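Local coordinates for cobalamin biosynthesis protein CobN (Mycobacterium tuberculosis, PDB 7C6O) that probably inserts cobalt into the corrin ring during vitamin B12 biosynthesis, as the large catalytic subunit of a cobaltochelatase, at residues M663-G668 with E1114-F1119; V193-A198 with G203-V208. One frame throughout, in Å; residues are numbered along the deposited sequence.

Contact 1. Residues M663-G668 with E1114-F1119; sequences MDHDLG and ETTRVF
A short, weakly bonded helix, 663-666, meets the longer helix 1111-1123, and the meeting rests on three side chains: H665 and D666 on the short helix, T1116 on the long one. T1116 points toward the short helix; its methyl meets H665, and its CB meets D666. T1116 CG2 lies obliquely against the imidazole, 3.4 Å from H665 CE1. The histidine reaches it because its CG is anti to the backbone N (chi1 -178°), which swings the ring out beside the threonine. The ring also meets that of W1163, with the two planes nearly perpendicular, so it is confined by more than the methyl. D666 OD2 comes within 3.6 Å of T1116 CB, but this is only van der Waals contact; the charge of D666 is met by a salt bridge to R1120, one turn further along the long helix. A carboxylate therefore suits this buried place, since it clamps the two helices by its charge while resting on the threonine.

The polar branch of T1116 faces water. OG1 bonds back to the carbonyl of E1113 in its own helix and also takes part in two water bridges. One water sits 2.9 Å from T1116 OG1 and donates to D666 O at 3.2 Å. The other donates to H665 O at 3.0 Å, with a weak link to T1116 OG1. H665 O is thus gripped twice, since it also receives a bond from G668 N, at 3.3 Å. The positive phi of G668, easy for a residue without a side chain, closes that turn. The whole is a water-bridged helix-helix junction beside a turn ended by a Schellman motif.

Contact 2. Residues V193-A198 with G203-V208; sequences VLYYRA and GNTGYV
The rings of Y195 and Y207 share one methyl group, V208 CG2. Over a face of Y195 it makes a CH-pi contact, 3.8 Å from the ring centroid, 21° off the normal and displaced toward the rim. Over a face of Y207 the same methyl sits 3.6 Å above the plane, near the ring centre. V193 O lies in plane at the edge of Y195, while N204 O and a water lie at the edge of Y207.

Y195 lies across V208 at about a right angle. Its chi1 of 65° turns the ring over V208, and its hydroxyl bonds to H200. Y207 OH comes 3.5 Å from Y195 CB. The edge water lies 2.8 Å from Y207 OH and accepts from Y196 N at 3.1 Å. Y207 suits the place: its ring takes the methyl and its hydroxyl the water. T205 CG2 touches Y195 CE2 at 3.9 Å, and V193 and V208, both branched, meet through their methyls.

Strand 190-196 runs between parallel strands 221-227 and 246-249, and helix 206-217 packs on it within the beta-alpha-beta crossover leading to 221-227.

Overall arrangement
Contacts 1 and 2 stand on opposite sides of the chain's centre, about 32 and 31 Å from it, with their own centres about 63 Å apart and nearest atoms about 44 Å apart, so neither touches the other. They differ in reach along the chain: contact 2 joins a strand to a helix that soon follows it, whereas contact 1 brings together segments 446 residues apart at their closest ends. Contact 2 is a core of rings and methyls; contact 1 is bridged by water. D125 and S127, which bind the sodium ion, belong to neither contact, and no substrate or cobalt is present to relate them to an active site.

Contact 1. Residues M663-G668 with E1114-F1119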
loop_
_atom_site.group_PDB
_atom_site.type_symbol
_atom_site.label_atom_id
_atom_site.label_comp_id
_atom_site.label_asym_id
_atom_site.label_seq_id
_atom_site.Cartn_x
_atom_site.Cartn_y
_atom_site.Cartn_z
ATOM N N MET A 663 32.174 20.079 -10.913
ATOM C CA MET A 663 32.127 18.743 -10.330
ATOM C C MET A 663 32.720 18.691 -8.932
ATOM O O MET A 663 32.500 17.703 -8.223
ATOM C CB MET A 663 32.848 17.746 -11.231
ATOM C CG MET A 663 32.174 17.548 -12.572
ATOM S SD MET A 663 33.241 16.623 -13.682
ATOM C CE MET A 663 32.225 16.585 -15.159
ATOM N N ASP A 664 33.461 19.722 -8.517
ATOM C CA ASP A 664 33.904 19.794 -7.133
ATOM C C ASP A 664 32.726 19.880 -6.173
ATOM O O ASP A 664 32.868 19.520 -5.000
ATOM C CB ASP A 664 34.851 20.982 -6.937
ATOM C CG ASP A 664 34.274 22.287 -7.451
ATOM O OD1 ASP A 664 33.458 22.258 -8.398
ATOM O OD2 ASP A 664 34.646 23.348 -6.910
ATOM N N HIS A 665 31.567 20.338 -6.649
ATOM C CA HIS A 665 30.355 20.274 -5.841
ATOM C C HIS A 665 29.870 18.835 -5.701
ATOM O O HIS A 665 29.589 18.369 -4.590
ATOM C CB HIS A 665 29.271 21.162 -6.457
ATOM C CG HIS A 665 27.998 21.197 -5.668
ATOM N ND1 HIS A 665 26.778 20.853 -6.207
ATOM C CD2 HIS A 665 27.758 21.528 -4.378
ATOM C CE1 HIS A 665 25.840 20.977 -5.285
ATOM N NE2 HIS A 665 26.409 21.382 -4.165
ATOM N N ASP A 666 29.771 18.114 -6.824
ATOM C CA ASP A 666 29.397 16.702 -6.782
ATOM C C ASP A 666 30.327 15.910 -5.874
ATOM O O ASP A 666 29.884 15.026 -5.131
ATOM C CB ASP A 666 29.430 16.100 -8.187
ATOM C CG ASP A 666 28.606 16.879 -9.178
ATOM O OD1 ASP A 666 28.899 18.074 -9.391
ATOM O OD2 ASP A 666 27.676 16.286 -9.763
ATOM N N LEU A 667 31.622 16.210 -5.929
ATOM C CA LEU A 667 32.646 15.425 -5.258
ATOM C C LEU A 667 32.955 15.913 -3.850
ATOM O O LEU A 667 33.785 15.300 -3.169
ATOM C CB LEU A 667 33.924 15.426 -6.102
ATOM C CG LEU A 667 33.765 14.806 -7.492
ATOM C CD1 LEU A 667 34.944 15.156 -8.381
ATOM C CD2 LEU A 667 33.606 13.295 -7.390
ATOM N N GLY A 668 32.312 16.984 -3.397
ATOM C CA GLY A 668 32.556 17.486 -2.052
ATOM C C GLY A 668 33.974 17.960 -1.825
ATOM O O GLY A 668 34.537 17.736 -0.745
ATOM N N GLU A 1114 23.305 12.824 -3.266
ATOM C CA GLU A 1114 22.245 12.169 -4.027
ATOM C C GLU A 1114 21.561 13.146 -4.975
ATOM O O GLU A 1114 21.177 12.771 -6.090
ATOM C CB GLU A 1114 21.232 11.532 -3.073
ATOM C CG GLU A 1114 20.032 10.879 -3.762
ATOM C CD GLU A 1114 20.370 9.587 -4.488
ATOM O OE1 GLU A 1114 21.542 9.157 -4.455
ATOM O OE2 GLU A 1114 19.454 8.992 -5.093
ATOM N N THR A 1115 21.408 14.406 -4.558
ATOM C CA THR A 1115 20.764 15.395 -5.418
ATOM C C THR A 1115 21.591 15.650 -6.674
ATOM O O THR A 1115 21.061 15.639 -7.792
ATOM C CB THR A 1115 20.533 16.699 -4.651
ATOM O OG1 THR A 1115 19.702 16.445 -3.509
ATOM C CG2 THR A 1115 19.849 17.728 -5.551
ATOM N N THR A 1116 22.900 15.867 -6.512
ATOM C CA THR A 1116 23.748 16.090 -7.680
ATOM C C THR A 1116 23.851 14.841 -8.545
ATOM O O THR A 1116 23.952 14.952 -9.770
ATOM C CB THR A 1116 25.142 16.560 -7.259
ATOM O OG1 THR A 1116 25.764 15.568 -6.432
ATOM C CG2 THR A 1116 25.051 17.869 -6.495
ATOM N N ARG A 1117 23.837 13.652 -7.933
ATOM C CA ARG A 1117 23.819 12.418 -8.714
ATOM C C ARG A 1117 22.565 12.336 -9.574
ATOM O O ARG A 1117 22.638 12.052 -10.774
ATOM C CB ARG A 1117 23.911 11.206 -7.788
ATOM C CG ARG A 1117 25.318 10.854 -7.342
ATOM C CD ARG A 1117 25.278 9.857 -6.199
ATOM N NE ARG A 1117 26.606 9.372 -5.839
ATOM C CZ ARG A 1117 27.071 8.167 -6.154
ATOM N NH1 ARG A 1117 26.313 7.318 -6.833
ATOM N NH2 ARG A 1117 28.292 7.808 -5.785
ATOM N N VAL A 1118 21.400 12.577 -8.968
ATOM C CA VAL A 1118 20.148 12.568 -9.721
ATOM C C VAL A 1118 20.152 13.674 -10.768
ATOM O O VAL A 1118 19.675 13.486 -11.895
ATOM C CB VAL A 1118 18.952 12.695 -8.756
ATOM C CG1 VAL A 1118 17.670 12.993 -9.513
ATOM C CG2 VAL A 1118 18.804 11.421 -7.936
ATOM N N PHE A 1119 20.716 14.835 -10.421
ATOM C CA PHE A 1119 20.744 15.962 -11.348
ATOM C C PHE A 1119 21.513 15.611 -12.617
ATOM O O PHE A 1119 21.031 15.834 -13.733
ATOM C CB PHE A 1119 21.359 17.186 -10.663
ATOM C CG PHE A 1119 21.187 18.470 -11.433
ATOM C CD1 PHE A 1119 20.009 19.196 -11.342
ATOM C CD2 PHE A 1119 22.203 18.955 -12.239
ATOM C CE1 PHE A 1119 19.848 20.377 -12.043
ATOM C CE2 PHE A 1119 22.050 20.138 -12.940
ATOM C CZ PHE A 1119 20.872 20.849 -12.842
HETATM O O HOH W 1 27.195 16.836 -3.635
HETATM O O HOH W 2 27.387 13.206 -5.992
#

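Contact 2. Residues V193-A198 with G203-V208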
loop_
_atom_site.group_PDB
_atom_site.type_symbol
_atom_site.label_atom_id
_atom_site.label_comp_id
_atom_site.label_asym_id
_atom_site.label_seq_id
_atom_site.Cartn_x
_atom_site.Cartn_y
_atom_site.Cartn_z
ATOM N N VAL A 193 -23.591 -15.732 -0.777
ATOM C CA VAL A 193 -23.063 -15.267 0.504
ATOM C C VAL A 193 -22.449 -16.469 1.211
ATOM O O VAL A 193 -23.167 -17.390 1.621
ATOM C CB VAL A 193 -24.143 -14.607 1.373
ATOM C CG1 VAL A 193 -23.540 -14.111 2.684
ATOM C CG2 VAL A 193 -24.793 -13.460 0.617
ATOM N N LEU A 194 -21.125 -16.460 1.361
ATOM C CA LEU A 194 -20.387 -17.584 1.927
ATOM C C LEU A 194 -20.046 -17.290 3.383
ATOM O O LEU A 194 -19.367 -16.299 3.678
ATOM C CB LEU A 194 -19.113 -17.861 1.129
ATOM C CG LEU A 194 -19.192 -18.799 -0.079
ATOM C CD1 LEU A 194 -19.431 -20.237 0.364
ATOM C CD2 LEU A 194 -20.266 -18.351 -1.063
ATOM N N TYR A 195 -20.507 -18.152 4.289
ATOM C CA TYR A 195 -20.230 -17.992 5.709
ATOM C C TYR A 195 -19.829 -19.336 6.306
ATOM O O TYR A 195 -19.923 -20.383 5.664
ATOM C CB TYR A 195 -21.430 -17.388 6.455
ATOM C CG TYR A 195 -22.679 -18.242 6.484
ATOM C CD1 TYR A 195 -23.499 -18.349 5.368
ATOM C CD2 TYR A 195 -23.056 -18.917 7.641
ATOM C CE1 TYR A 195 -24.648 -19.119 5.394
ATOM C CE2 TYR A 195 -24.204 -19.689 7.678
ATOM C CZ TYR A 195 -24.998 -19.787 6.553
ATOM O OH TYR A 195 -26.144 -20.554 6.581
ATOM N N TYR A 196 -19.370 -19.293 7.554
ATOM C CA TYR A 196 -18.778 -20.464 8.183
ATOM C C TYR A 196 -19.837 -21.435 8.689
ATOM O O TYR A 196 -20.877 -21.033 9.222
ATOM C CB TYR A 196 -17.861 -20.042 9.330
ATOM C CG TYR A 196 -16.447 -19.760 8.878
ATOM C CD1 TYR A 196 -15.756 -20.678 8.096
ATOM C CD2 TYR A 196 -15.810 -18.573 9.215
ATOM C CE1 TYR A 196 -14.463 -20.428 7.672
ATOM C CE2 TYR A 196 -14.518 -18.312 8.792
ATOM C CZ TYR A 196 -13.851 -19.243 8.023
ATOM O OH TYR A 196 -12.565 -18.991 7.598
ATOM N N ARG A 197 -19.550 -22.729 8.516
ATOM C CA ARG A 197 -20.440 -23.791 8.976
ATOM C C ARG A 197 -20.670 -23.719 10.480
ATOM O O ARG A 197 -21.774 -24.014 10.954
ATOM C CB ARG A 197 -19.847 -25.145 8.580
ATOM C CG ARG A 197 -20.652 -26.373 8.973
ATOM C CD ARG A 197 -19.960 -27.623 8.442
ATOM N NE ARG A 197 -20.705 -28.846 8.716
ATOM C CZ ARG A 197 -20.542 -29.585 9.807
ATOM N NH1 ARG A 197 -19.661 -29.219 10.728
ATOM N NH2 ARG A 197 -21.259 -30.688 9.978
ATOM N N ALA A 198 -19.648 -23.317 11.241
ATOM C CA ALA A 198 -19.788 -23.228 12.690
ATOM C C ALA A 198 -20.895 -22.257 13.086
ATOM O O ALA A 198 -21.612 -22.487 14.068
ATOM C CB ALA A 198 -18.460 -22.813 13.321
ATOM N N GLY A 203 -26.681 -21.603 14.924
ATOM C CA GLY A 203 -27.880 -20.814 14.730
ATOM C C GLY A 203 -27.653 -19.320 14.683
ATOM O O GLY A 203 -28.629 -18.564 14.640
ATOM N N ASN A 204 -26.397 -18.870 14.704
ATOM C CA ASN A 204 -26.074 -17.444 14.619
ATOM C C ASN A 204 -25.961 -17.038 13.150
ATOM O O ASN A 204 -24.888 -16.750 12.620
ATOM C CB ASN A 204 -24.791 -17.140 15.382
ATOM C CG ASN A 204 -25.034 -16.859 16.853
ATOM O OD1 ASN A 204 -26.157 -16.564 17.265
ATOM N ND2 ASN A 204 -23.975 -16.935 17.651
ATOM N N THR A 205 -27.112 -17.025 12.482
ATOM C CA THR A 205 -27.168 -16.680 11.068
ATOM C C THR A 205 -27.868 -15.351 10.816
ATOM O O THR A 205 -28.118 -15.005 9.656
ATOM C CB THR A 205 -27.853 -17.794 10.271
ATOM O OG1 THR A 205 -29.150 -18.059 10.823
ATOM C CG2 THR A 205 -27.014 -19.065 10.310
ATOM N N GLY A 206 -28.174 -14.593 11.872
ATOM C CA GLY A 206 -28.854 -13.322 11.689
ATOM C C GLY A 206 -28.069 -12.342 10.837
ATOM O O GLY A 206 -28.650 -11.582 10.057
ATOM N N TYR A 207 -26.739 -12.340 10.970
ATOM C CA TYR A 207 -25.935 -11.442 10.145
ATOM C C TYR A 207 -26.011 -11.824 8.672
ATOM O O TYR A 207 -25.944 -10.947 7.802
ATOM C CB TYR A 207 -24.480 -11.414 10.633
ATOM C CG TYR A 207 -23.654 -12.663 10.373
ATOM C CD1 TYR A 207 -22.599 -12.644 9.467
ATOM C CD2 TYR A 207 -23.915 -13.852 11.046
ATOM C CE1 TYR A 207 -21.831 -13.779 9.232
ATOM C CE2 TYR A 207 -23.153 -14.988 10.816
ATOM C CZ TYR A 207 -22.114 -14.946 9.908
ATOM O OH TYR A 207 -21.360 -16.075 9.680
ATOM N N VAL A 208 -26.173 -13.116 8.377
ATOM C CA VAL A 208 -26.323 -13.558 6.994
ATOM C C VAL A 208 -27.699 -13.182 6.461
ATOM O O VAL A 208 -27.837 -12.745 5.312
ATOM C CB VAL A 208 -26.067 -15.074 6.894
ATOM C CG1 VAL A 208 -26.330 -15.574 5.480
ATOM C CG2 VAL A 208 -24.645 -15.402 7.325
HETATM O O HOH W 3 -18.845 -16.410 8.485
#